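Local coordinates for protein Phikz039 (Pseudomonas phage phikz, PDB 3ZBQ) that belongs to the tubulin/FtsZ family as a phage tubulin-like protein (PhuZ) and holds guanosine-5'-diphosphate in a pocket of its nucleotide-binding domain, at residues V130-Y135 and Q180-V185; D204-N207 and H212-H215. All blocks are in the same frame, centred on the assembly; numbering follows the deposited sequence.

How the contacts relate
Contact 1 is core and contact 2 is surface. In contact 1 a strand of the central sheet, 127-133, packs on helix 175-192 through aliphatic side chains alone, beside the guanosine-5'-diphosphate pocket and close to the middle of the chain. Contact 2 is local: the end of helix 202-209 meets the loop that follows it, the contact's centre about 21 Å from that of the chain, and there the chemistry is polar, with an amide, an ammonium group, an imidazole and a water. The two share no element, although helices 175-192 and 202-209 are consecutive in the chain. Their centres lie about 25 Å apart, and their nearest atoms remain about 12 Å from each other.

Contact 1: V130-Y135 and Q180-V185; sequences VVIGSY and QNILEV. With GDP (guanosine-5'-diphosphate), chain B.
Strand 130-133 and helix 180-185 run nearly antiparallel, at 163°, with their axes 10.1 Å apart where they come closest. V130 points at the helix, while I132 leaves its strand to the side and reaches I182 through CG1 and CD1. This is the helix-on-sheet packing of the tubulin/FtsZ nucleotide-binding domain: the strand is an inner one of the parallel part of the sheet, bonded through its backbone to strands 97-103 and 163-168, and the helix lies over one face. I182 carries most of the contact. Its two branches divide the work: CG2 slides past V130, 3.9 Å from V130 CG1, while CD1 reaches I132, 3.6 Å from I132 CG1, with the two isoleucine side chains crossing at about a right angle. One turn further along the helix, V185 CG1 lies 4.2 Å from V130 CG2. All four side chains are buried, and I19 and A15 of helix 13-23 add to the apolar layer, against I182 and I132 respectively. I132 also serves the pocket. Its CG1 is anti to the carbonyl carbon (chi1 -55°), and the extended chain beyond carries CD1 toward the base, while CG2 stands 4.0 Å from GDP N3. Further along, S134 CB approaches the ribose at O2'. I132 CD1 sits over the face of the guanine, 3.7 Å from GDP C2 and equally 3.7 Å from I182 CD1.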
ATOM      1  N   VAL A 130       1.851   0.740  -2.564  1.00  3.67           N
ATOM      2  CA  VAL A 130       0.729   0.621  -3.488  1.00  3.35           C
ATOM      3  C   VAL A 130      -0.353  -0.172  -2.750  1.00  3.51           C
ATOM      4  O   VAL A 130      -0.136  -1.322  -2.363  1.00  3.05           O
ATOM      5  CB  VAL A 130       1.148  -0.048  -4.825  1.00  3.20           C
ATOM      6  CG1 VAL A 130      -0.037  -0.127  -5.768  1.00  6.16           C
ATOM      7  CG2 VAL A 130       2.284   0.761  -5.491  1.00  3.16           C
ATOM      8  N   VAL A 131      -1.484   0.480  -2.485  1.00  2.00           N
ATOM      9  CA  VAL A 131      -2.481  -0.056  -1.549  1.00  3.67           C
ATOM     10  C   VAL A 131      -3.899  -0.071  -2.109  1.00  4.94           C
ATOM     11  O   VAL A 131      -4.210   0.655  -3.056  1.00  3.61           O
ATOM     12  CB  VAL A 131      -2.448   0.715  -0.201  1.00  3.84           C
ATOM     13  CG1 VAL A 131      -1.015   0.746   0.359  1.00  4.17           C
ATOM     14  CG2 VAL A 131      -2.964   2.155  -0.379  1.00  5.99           C
ATOM     15  N   ILE A 132      -4.757  -0.909  -1.513  1.00  4.35           N
ATOM     16  CA  ILE A 132      -6.139  -1.099  -1.970  1.00  7.87           C
ATOM     17  C   ILE A 132      -7.142  -0.883  -0.837  1.00  5.49           C
ATOM     18  O   ILE A 132      -7.119  -1.601   0.170  1.00  7.57           O
ATOM     19  CB  ILE A 132      -6.358  -2.524  -2.550  1.00  6.62           C
ATOM     20  CG1 ILE A 132      -5.344  -2.814  -3.662  1.00  7.72           C
ATOM     21  CG2 ILE A 132      -7.788  -2.693  -3.073  1.00  7.54           C
ATOM     22  CD1 ILE A 132      -5.227  -4.289  -4.031  1.00  9.46           C
ATOM     23  N   GLY A 133      -8.026   0.101  -0.999  1.00  5.22           N
ATOM     24  CA  GLY A 133      -9.061   0.341  -0.002  1.00  4.93           C
ATOM     25  C   GLY A 133     -10.296  -0.501  -0.280  1.00  6.30           C
ATOM     26  O   GLY A 133     -10.657  -0.715  -1.440  1.00  5.54           O
ATOM     27  N   SER A 134     -10.943  -0.997   0.772  1.00  4.97           N
ATOM     28  CA  SER A 134     -12.178  -1.765   0.594  1.00  6.77           C
ATOM     29  C   SER A 134     -13.108  -1.577   1.781  1.00  5.01           C
ATOM     30  O   SER A 134     -12.691  -1.129   2.855  1.00  6.04           O
ATOM     31  CB  SER A 134     -11.889  -3.254   0.341  1.00  6.74           C
ATOM     32  OG  SER A 134     -11.309  -3.889   1.475  1.00  6.95           O
ATOM     33  N   TYR A 135     -14.377  -1.924   1.594  1.00  8.05           N
ATOM     34  CA  TYR A 135     -15.366  -1.669   2.623  1.00  7.07           C
ATOM     35  C   TYR A 135     -16.585  -2.537   2.400  1.00  8.72           C
ATOM     36  O   TYR A 135     -17.708  -2.077   2.613  1.00 10.20           O
ATOM     37  CB  TYR A 135     -15.780  -0.198   2.619  1.00  7.05           C
ATOM     38  CG  TYR A 135     -15.900   0.385   1.240  1.00 10.20           C
ATOM     39  CD1 TYR A 135     -17.054   0.223   0.487  1.00 10.90           C
ATOM     40  CD2 TYR A 135     -14.850   1.113   0.690  1.00  9.23           C
ATOM     41  CE1 TYR A 135     -17.158   0.765  -0.785  1.00 13.86           C
ATOM     42  CE2 TYR A 135     -14.942   1.650  -0.571  1.00 12.83           C
ATOM     43  CZ  TYR A 135     -16.088   1.475  -1.305  1.00 16.36           C
ATOM     44  OH  TYR A 135     -16.156   2.037  -2.562  1.00 20.03           O
ATOM     45  N   GLN A 180      -5.273  -4.371 -12.902  1.00  9.51           N
ATOM     46  CA  GLN A 180      -4.620  -3.869 -14.106  1.00 10.55           C
ATOM     47  C   GLN A 180      -4.055  -2.463 -13.898  1.00 10.33           C
ATOM     48  O   GLN A 180      -2.934  -2.164 -14.340  1.00  8.34           O
ATOM     49  CB  GLN A 180      -5.585  -3.903 -15.296  1.00 11.43           C
ATOM     50  CG  GLN A 180      -4.990  -3.351 -16.596  1.00 12.48           C
ATOM     51  CD  GLN A 180      -3.738  -4.098 -17.052  1.00 14.72           C
ATOM     52  OE1 GLN A 180      -2.780  -3.489 -17.534  1.00 29.22           O
ATOM     53  NE2 GLN A 180      -3.745  -5.415 -16.905  1.00 15.14           N
ATOM     54  N   ASN A 181      -4.813  -1.597 -13.228  1.00  8.25           N
ATOM     55  CA  ASN A 181      -4.293  -0.267 -12.926  1.00 12.53           C
ATOM     56  C   ASN A 181      -3.064  -0.346 -12.028  1.00 10.91           C
ATOM     57  O   ASN A 181      -2.086   0.372 -12.227  1.00  8.61           O
ATOM     58  CB  ASN A 181      -5.353   0.660 -12.318  1.00 13.48           C
ATOM     59  CG  ASN A 181      -4.958   2.142 -12.427  1.00 22.93           C
ATOM     60  OD1 ASN A 181      -4.674   2.810 -11.427  1.00 25.71           O
ATOM     61  ND2 ASN A 181      -4.921   2.649 -13.655  1.00 27.24           N
ATOM     62  N   ILE A 182      -3.098  -1.252 -11.063  1.00  8.83           N
ATOM     63  CA  ILE A 182      -1.955  -1.440 -10.180  1.00  8.52           C
ATOM     64  C   ILE A 182      -0.709  -1.920 -10.932  1.00  7.06           C
ATOM     65  O   ILE A 182       0.395  -1.442 -10.678  1.00  7.02           O
ATOM     66  CB  ILE A 182      -2.316  -2.390  -9.015  1.00  8.03           C
ATOM     67  CG1 ILE A 182      -3.228  -1.650  -8.020  1.00  6.15           C
ATOM     68  CG2 ILE A 182      -1.047  -2.900  -8.338  1.00  7.52           C
ATOM     69  CD1 ILE A 182      -3.808  -2.532  -6.919  1.00  8.68           C
ATOM     70  N   LEU A 183      -0.879  -2.854 -11.866  1.00  9.75           N
ATOM     71  CA  LEU A 183       0.258  -3.344 -12.656  1.00  7.13           C
ATOM     72  C   LEU A 183       0.868  -2.210 -13.473  1.00  7.61           C
ATOM     73  O   LEU A 183       2.103  -2.084 -13.583  1.00  7.89           O
ATOM     74  CB  LEU A 183      -0.184  -4.474 -13.582  1.00  8.76           C
ATOM     75  CG  LEU A 183      -0.729  -5.692 -12.843  1.00  9.43           C
ATOM     76  CD1 LEU A 183      -1.276  -6.698 -13.834  1.00 15.04           C
ATOM     77  CD2 LEU A 183       0.347  -6.330 -11.967  1.00 10.08           C
ATOM     78  N   GLU A 184      -0.000  -1.378 -14.042  1.00  7.37           N
ATOM     79  CA  GLU A 184       0.468  -0.213 -14.784  1.00  8.43           C
ATOM     80  C   GLU A 184       1.329   0.678 -13.895  1.00  8.57           C
ATOM     81  O   GLU A 184       2.352   1.206 -14.335  1.00  9.21           O
ATOM     82  CB  GLU A 184      -0.719   0.582 -15.343  1.00  9.95           C
ATOM     83  CG  GLU A 184      -1.474  -0.133 -16.446  1.00 17.74           C
ATOM     84  CD  GLU A 184      -1.549   0.682 -17.716  1.00 39.30           C
ATOM     85  OE1 GLU A 184      -1.772   1.913 -17.620  1.00 35.96           O
ATOM     86  OE2 GLU A 184      -1.376   0.091 -18.808  1.00 48.14           O
ATOM     87  N   VAL A 185       0.921   0.848 -12.641  1.00  6.25           N
ATOM     88  CA  VAL A 185       1.675   1.672 -11.701  1.00  6.10           C
ATOM     89  C   VAL A 185       3.018   1.031 -11.343  1.00  7.01           C
ATOM     90  O   VAL A 185       4.048   1.698 -11.358  1.00  7.84           O
ATOM     91  CB  VAL A 185       0.855   1.972 -10.423  1.00  7.06           C
ATOM     92  CG1 VAL A 185       1.748   2.513  -9.313  1.00  7.63           C
ATOM     93  CG2 VAL A 185      -0.286   2.946 -10.733  1.00  6.03           C
TER
HETATM   94  PB  GDP B 999      -4.767 -10.226   3.877  1.00  5.43           P
HETATM   95  O1B GDP B 999      -4.187 -11.513   3.350  1.00  3.97           O
HETATM   96  O2B GDP B 999      -3.799  -9.080   3.657  1.00  4.08           O
HETATM   97  O3B GDP B 999      -5.134 -10.331   5.337  1.00  6.22           O
HETATM   98  O3A GDP B 999      -6.128  -9.847   3.109  1.00  4.77           O
HETATM   99  PA  GDP B 999      -6.373  -9.920   1.521  1.00  5.97           P
HETATM  100  O1A GDP B 999      -6.259 -11.289   0.895  1.00  7.91           O
HETATM  101  O2A GDP B 999      -5.482  -8.919   0.814  1.00  4.93           O
HETATM  102  O5' GDP B 999      -7.892  -9.447   1.413  1.00  8.74           O
HETATM  103  C5' GDP B 999      -8.327  -8.215   1.977  1.00  6.18           C
HETATM  104  C4' GDP B 999      -9.156  -7.460   0.940  1.00  6.92           C
HETATM  105  O4' GDP B 999      -8.308  -7.038  -0.129  1.00  6.27           O
HETATM  106  C3' GDP B 999     -10.229  -8.300   0.275  1.00  8.12           C
HETATM  107  O3' GDP B 999     -11.440  -8.261   1.047  1.00  9.02           O
HETATM  108  C2' GDP B 999     -10.387  -7.634  -1.071  1.00  8.27           C
HETATM  109  O2' GDP B 999     -11.233  -6.491  -0.939  1.00  6.67           O
HETATM  110  C1' GDP B 999      -9.017  -7.068  -1.367  1.00  6.84           C
HETATM  111  N9  GDP B 999      -8.238  -7.929  -2.283  1.00  8.52           N
HETATM  112  C8  GDP B 999      -7.676  -9.126  -2.026  1.00  9.03           C
HETATM  113  N7  GDP B 999      -7.021  -9.596  -3.116  1.00  9.76           N
HETATM  114  C5  GDP B 999      -7.145  -8.676  -4.095  1.00 10.34           C
HETATM  115  C6  GDP B 999      -6.703  -8.526  -5.500  1.00 11.69           C
HETATM  116  O6  GDP B 999      -6.004  -9.409  -6.060  1.00 12.38           O
HETATM  117  N1  GDP B 999      -7.061  -7.400  -6.142  1.00 10.51           N
HETATM  118  C2  GDP B 999      -7.805  -6.432  -5.564  1.00  9.47           C
HETATM  119  N2  GDP B 999      -8.147  -5.325  -6.271  1.00  8.51           N
HETATM  120  N3  GDP B 999      -8.240  -6.505  -4.289  1.00 10.14           N
HETATM  121  C4  GDP B 999      -7.946  -7.583  -3.530  1.00 10.66           C

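Contact 2: D204-N207 and H212-H215; sequences DITN and HKHH
N207 OD1 accepts a hydrogen bond from K213 NZ at 2.7 Å, the one direct bond between helix segment 204-207 and segment 212-215. The ammonium approaches with a C=O...N angle of 143° and stands 16° off the carbonyl plane, a fairly well-directed bond. A bend at the third torsion of the lysine chain turns its end onto the amide, and the two side chains cross at about a right angle; T206 CG2 lies near the same NZ, while T206 OG1 bonds back to L202 O in its own helix. H214 brings the CE1 edge of its imidazole over the face of the N207 amide, 3.4 Å from N207 CG, with the ring and amide planes 78° apart. K213 CB sits over the centre of one face of that ring, 3.7 Å above its plane. A water in the ring plane completes the link, donating to N207 O at 2.7 Å and hydrogen-bonded to H214 ND1 at 2.9 Å. N207 is thus held through both its side chain and its main chain. The contact ties the C-terminal turn of helix 202-209 to the loop leading toward strand 222-227, in the tubulin-like C-terminal region; T206 also touches V126, just before strand 127-133, and H215 bonds T260 at the start of strand 260-265.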
ATOM      1  N   ASP A 204      18.431  12.267  -6.512  1.00  5.01           N
ATOM      2  CA  ASP A 204      17.299  13.007  -7.076  1.00  4.63           C
ATOM      3  C   ASP A 204      15.988  12.316  -6.702  1.00  4.81           C
ATOM      4  O   ASP A 204      15.023  12.973  -6.281  1.00  4.41           O
ATOM      5  CB  ASP A 204      17.411  13.123  -8.597  1.00  5.49           C
ATOM      6  CG  ASP A 204      18.579  14.002  -9.030  1.00  7.68           C
ATOM      7  OD1 ASP A 204      18.808  15.045  -8.380  1.00  8.21           O
ATOM      8  OD2 ASP A 204      19.269  13.637 -10.008  1.00  8.65           O
ATOM      9  N   ILE A 205      15.955  10.998  -6.874  1.00  4.13           N
ATOM     10  CA  ILE A 205      14.785  10.198  -6.483  1.00  4.11           C
ATOM     11  C   ILE A 205      14.614  10.250  -4.962  1.00  3.61           C
ATOM     12  O   ILE A 205      13.506  10.441  -4.455  1.00  6.53           O
ATOM     13  CB  ILE A 205      14.896   8.745  -6.993  1.00  4.15           C
ATOM     14  CG1 ILE A 205      14.680   8.689  -8.512  1.00  5.02           C
ATOM     15  CG2 ILE A 205      13.860   7.824  -6.293  1.00  2.44           C
ATOM     16  CD1 ILE A 205      13.271   9.090  -8.966  1.00  7.69           C
ATOM     17  N   THR A 206      15.714  10.106  -4.226  1.00  4.33           N
ATOM     18  CA  THR A 206      15.649  10.175  -2.763  1.00  4.10           C
ATOM     19  C   THR A 206      14.986  11.467  -2.261  1.00  5.84           C
ATOM     20  O   THR A 206      14.086  11.430  -1.428  1.00  4.87           O
ATOM     21  CB  THR A 206      17.035   9.997  -2.124  1.00  3.71           C
ATOM     22  OG1 THR A 206      17.535   8.687  -2.437  1.00  5.69           O
ATOM     23  CG2 THR A 206      16.954  10.169  -0.617  1.00  6.44           C
ATOM     24  N   ASN A 207      15.408  12.614  -2.785  1.00  3.22           N
ATOM     25  CA  ASN A 207      14.858  13.883  -2.307  1.00  4.04           C
ATOM     26  C   ASN A 207      13.502  14.245  -2.898  1.00  4.97           C
ATOM     27  O   ASN A 207      12.825  15.135  -2.397  1.00  6.02           O
ATOM     28  CB  ASN A 207      15.897  15.005  -2.495  1.00  2.49           C
ATOM     29  CG  ASN A 207      17.093  14.816  -1.586  1.00  6.28           C
ATOM     30  OD1 ASN A 207      17.029  14.038  -0.633  1.00  6.71           O
ATOM     31  ND2 ASN A 207      18.195  15.520  -1.871  1.00  4.68           N
ATOM     32  N   HIS A 212      10.431  16.346   2.625  1.00  6.87           N
ATOM     33  CA  HIS A 212      10.281  16.991   3.925  1.00  6.61           C
ATOM     34  C   HIS A 212      11.624  17.517   4.430  1.00  9.72           C
ATOM     35  O   HIS A 212      11.669  18.347   5.343  1.00 10.01           O
ATOM     36  CB  HIS A 212       9.682  16.006   4.931  1.00  7.43           C
ATOM     37  CG  HIS A 212      10.590  14.861   5.253  1.00  7.70           C
ATOM     38  ND1 HIS A 212      10.934  13.901   4.324  1.00  6.04           N
ATOM     39  CD2 HIS A 212      11.236  14.532   6.394  1.00  6.56           C
ATOM     40  CE1 HIS A 212      11.749  13.023   4.883  1.00  5.75           C
ATOM     41  NE2 HIS A 212      11.950  13.386   6.137  1.00  9.99           N
ATOM     42  N   LYS A 213      12.716  17.050   3.822  1.00  9.79           N
ATOM     43  CA  LYS A 213      14.060  17.465   4.212  1.00 10.52           C
ATOM     44  C   LYS A 213      14.308  18.926   3.850  1.00 11.55           C
ATOM     45  O   LYS A 213      15.199  19.568   4.407  1.00 10.72           O
ATOM     46  CB  LYS A 213      15.122  16.597   3.519  1.00  9.28           C
ATOM     47  CG  LYS A 213      15.266  15.170   4.052  1.00  7.79           C
ATOM     48  CD  LYS A 213      15.899  14.253   2.991  1.00 10.27           C
ATOM     49  CE  LYS A 213      17.377  14.556   2.758  1.00 12.00           C
ATOM     50  NZ  LYS A 213      17.992  13.555   1.822  1.00 10.66           N
ATOM     51  N   HIS A 214      13.509  19.451   2.923  1.00  9.31           N
ATOM     52  CA  HIS A 214      13.802  20.745   2.314  1.00 11.13           C
ATOM     53  C   HIS A 214      12.638  21.720   2.351  1.00 10.24           C
ATOM     54  O   HIS A 214      12.763  22.859   1.899  1.00 12.07           O
ATOM     55  CB  HIS A 214      14.269  20.521   0.870  1.00  8.73           C
ATOM     56  CG  HIS A 214      15.385  19.534   0.767  1.00  8.95           C
ATOM     57  ND1 HIS A 214      15.305  18.389   0.008  1.00  9.51           N
ATOM     58  CD2 HIS A 214      16.595  19.500   1.378  1.00  7.44           C
ATOM     59  CE1 HIS A 214      16.424  17.699   0.137  1.00  9.65           C
ATOM     60  NE2 HIS A 214      17.226  18.355   0.958  1.00  7.96           N
ATOM     61  N   HIS A 215      11.502  21.276   2.881  1.00 11.01           N
ATOM     62  CA  HIS A 215      10.313  22.119   2.881  1.00 13.16           C
ATOM     63  C   HIS A 215       9.578  22.054   4.200  1.00 15.37           C
ATOM     64  O   HIS A 215       9.532  21.012   4.846  1.00 13.16           O
ATOM     65  CB  HIS A 215       9.365  21.732   1.736  1.00  9.66           C
ATOM     66  CG  HIS A 215      10.014  21.765   0.389  1.00 13.01           C
ATOM     67  ND1 HIS A 215      10.299  22.945  -0.272  1.00 11.55           N
ATOM     68  CD2 HIS A 215      10.468  20.768  -0.409  1.00  7.71           C
ATOM     69  CE1 HIS A 215      10.887  22.671  -1.421  1.00  8.40           C
ATOM     70  NE2 HIS A 215      11.003  21.356  -1.530  1.00  9.56           N
TER
HETATM   71  O   HOH W   1      13.457  17.764  -2.153  1.00  6.05           O